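PDB 6Z34: CymD from Pseudomonas putida, which forms an outer-membrane channel of the FadL family for monoaromatic hydrocarbons, probably taking them up by lateral diffusion during biodegradation. Local coordinates for residues S156-T162 / S217-R223. Sequence-based numbering, arbitrary orientation.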
loop_
_atom_site.group_PDB
_atom_site.type_symbol
_atom_site.label_atom_id
_atom_site.label_comp_id
_atom_site.label_asym_id
_atom_site.label_seq_id
_atom_site.Cartn_x
_atom_site.Cartn_y
_atom_site.Cartn_z
ATOM N N SER A 156 -0.701 6.132 15.406
ATOM C CA SER A 156 0.269 5.082 15.152
ATOM C C SER A 156 1.561 5.725 14.680
ATOM O O SER A 156 1.548 6.791 14.055
ATOM C CB SER A 156 -0.201 4.108 14.082
ATOM O OG SER A 156 -1.430 3.535 14.437
ATOM N N LEU A 157 2.680 5.073 14.990
ATOM C CA LEU A 157 3.967 5.392 14.387
ATOM C C LEU A 157 4.473 4.138 13.694
ATOM O O LEU A 157 4.681 3.108 14.347
ATOM C CB LEU A 157 4.976 5.875 15.425
ATOM C CG LEU A 157 6.335 6.146 14.788
ATOM C CD1 LEU A 157 6.437 7.620 14.392
ATOM C CD2 LEU A 157 7.460 5.741 15.708
ATOM N N ASP A 158 4.647 4.215 12.375
ATOM C CA ASP A 158 5.101 3.065 11.601
ATOM C C ASP A 158 6.617 3.071 11.450
ATOM O O ASP A 158 7.203 4.084 11.052
ATOM C CB ASP A 158 4.484 3.039 10.204
ATOM C CG ASP A 158 2.979 3.083 10.207
ATOM O OD1 ASP A 158 2.342 2.962 11.290
ATOM O OD2 ASP A 158 2.434 3.218 9.083
ATOM N N ALA A 159 7.243 1.932 11.760
ATOM C CA ALA A 159 8.506 1.576 11.122
ATOM C C ALA A 159 8.158 0.913 9.802
ATOM O O ALA A 159 7.267 0.052 9.750
ATOM C CB ALA A 159 9.333 0.631 11.986
ATOM N N VAL A 160 8.828 1.330 8.734
ATOM C CA VAL A 160 8.419 1.004 7.371
ATOM C C VAL A 160 9.633 0.445 6.646
ATOM O O VAL A 160 10.675 1.110 6.559
ATOM C CB VAL A 160 7.866 2.237 6.617
ATOM C CG1 VAL A 160 7.557 1.899 5.157
ATOM C CG2 VAL A 160 6.645 2.881 7.359
ATOM N N TRP A 161 9.504 -0.764 6.121
ATOM C CA TRP A 161 10.531 -1.354 5.280
ATOM C C TRP A 161 10.000 -1.399 3.852
ATOM O O TRP A 161 8.964 -2.026 3.586
ATOM C CB TRP A 161 10.920 -2.751 5.769
ATOM C CG TRP A 161 12.000 -3.364 4.918
ATOM C CD1 TRP A 161 13.294 -2.935 4.804
ATOM C CD2 TRP A 161 11.874 -4.491 4.048
ATOM N NE1 TRP A 161 13.974 -3.722 3.916
ATOM C CE2 TRP A 161 13.132 -4.690 3.439
ATOM C CE3 TRP A 161 10.825 -5.358 3.731
ATOM C CZ2 TRP A 161 13.372 -5.719 2.525
ATOM C CZ3 TRP A 161 11.055 -6.376 2.826
ATOM C CH2 TRP A 161 12.326 -6.554 2.235
ATOM N N THR A 162 10.700 -0.728 2.941
ATOM C CA THR A 162 10.312 -0.643 1.540
ATOM C C THR A 162 11.330 -1.392 0.699
ATOM O O THR A 162 12.537 -1.177 0.853
ATOM C CB THR A 162 10.257 0.811 1.074
ATOM O OG1 THR A 162 9.275 1.501 1.826
ATOM C CG2 THR A 162 9.919 0.888 -0.405
ATOM N N SER A 217 15.141 -0.215 2.054
ATOM C CA SER A 217 15.306 0.904 2.965
ATOM C C SER A 217 14.281 0.797 4.091
ATOM O O SER A 217 13.134 0.408 3.854
ATOM C CB SER A 217 15.107 2.218 2.209
ATOM O OG SER A 217 15.355 3.325 3.032
ATOM N N TRP A 218 14.717 1.131 5.304
ATOM C CA TRP A 218 13.860 1.372 6.443
ATOM C C TRP A 218 13.462 2.836 6.456
ATOM O O TRP A 218 14.232 3.707 6.055
ATOM C CB TRP A 218 14.579 0.999 7.744
ATOM C CG TRP A 218 14.568 -0.478 7.972
ATOM C CD1 TRP A 218 15.573 -1.360 7.705
ATOM C CD2 TRP A 218 13.468 -1.254 8.452
ATOM N NE1 TRP A 218 15.171 -2.643 8.007
ATOM C CE2 TRP A 218 13.883 -2.600 8.479
ATOM C CE3 TRP A 218 12.178 -0.938 8.885
ATOM C CZ2 TRP A 218 13.053 -3.631 8.930
ATOM C CZ3 TRP A 218 11.351 -1.963 9.320
ATOM C CH2 TRP A 218 11.791 -3.292 9.340
ATOM N N GLY A 219 12.242 3.101 6.887
ATOM C CA GLY A 219 11.757 4.466 6.927
ATOM C C GLY A 219 10.762 4.643 8.054
ATOM O O GLY A 219 10.694 3.799 8.957
ATOM N N ILE A 220 9.971 5.713 8.013
ATOM C CA ILE A 220 9.071 6.007 9.111
ATOM C C ILE A 220 7.826 6.668 8.547
ATOM O O ILE A 220 7.912 7.533 7.672
ATOM C CB ILE A 220 9.768 6.876 10.184
ATOM C CG1 ILE A 220 8.828 7.161 11.353
ATOM C CG2 ILE A 220 10.264 8.178 9.608
ATOM C CD1 ILE A 220 9.459 8.037 12.389
ATOM N N GLY A 221 6.663 6.226 9.045
ATOM C CA GLY A 221 5.375 6.830 8.754
ATOM C C GLY A 221 4.458 6.910 9.972
ATOM O O GLY A 221 4.908 6.757 11.115
ATOM N N GLY A 222 3.174 7.144 9.758
ATOM C CA GLY A 222 2.265 7.218 10.881
ATOM C C GLY A 222 0.970 7.895 10.492
ATOM O O GLY A 222 0.793 8.360 9.358
ATOM N N ARG A 223 0.060 7.932 11.472
ATOM C CA ARG A 223 -1.266 8.503 11.306
ATOM C C ARG A 223 -1.778 9.007 12.650
ATOM O O ARG A 223 -1.335 8.564 13.710
ATOM C CB ARG A 223 -2.240 7.481 10.700
ATOM C CG ARG A 223 -2.383 6.165 11.463
ATOM C CD ARG A 223 -2.801 5.050 10.536
ATOM N NE ARG A 223 -1.804 4.963 9.489
ATOM C CZ ARG A 223 -0.695 4.253 9.609
ATOM N NH1 ARG A 223 -0.489 3.549 10.720
ATOM N NH2 ARG A 223 0.210 4.266 8.636
#
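Arg223 reaches Asp158 by folding its own chain: CG stands between the backbone N and the carbonyl carbon (chi1 56°), and a bend at chi3 swings the guanidinium toward the carboxylate on the neighbouring strand. Asp158 meets it with CG anti to the carbonyl carbon, and the two side chains cross at about a right angle. The salt bridge is two-pronged. Arg223 NH2 lies 2.5 Å from Asp158 OD2, a distance so short that its exact value is doubtful, while Arg223 NH1 reaches the syn lone pair of Asp158 OD1 at 2.9 Å. The flat groups are not coplanar, their planes lying 33° apart. OD2 is also paired with Arg138 on strand 131-146, and Arg223 NE is tied to Asn241 on strand 234-259, so the ion pair links four consecutive strands. A leucine here in place of Arg223 would probably cost the buried carboxylate of Asp158 one of its two arginines, leaving Arg138, and take from Asn241 the bond to NE.

The backbones beneath run antiparallel, with Asp158 pairing with Gly221 and Val160 with Gly219. Both glycines would turn a side chain to the face that carries the ion pair; Val160 CG2 instead lies 3.7 Å from Gly221 N. The backbone angles of Gly222 already call for glycine, since a CB would jam against the carbonyl O of Gly221; it would also run into Ser156 O.

On the other face, Trp161 CB sits over the six-membered ring of Trp218, 3.6 Å from its centroid, a CH-pi contact, while the indoles meet obliquely at 44°. Further along, Leu157 CD1 touches Ile220 CD1 at 3.6 Å.

This is the alternation of a transmembrane beta-barrel wall: apolar and aromatic groups on the surface, consistent with facing lipid, and charges turned inward, where two arginines, one from the strand on each side of Asp158, probably favour its ionised form.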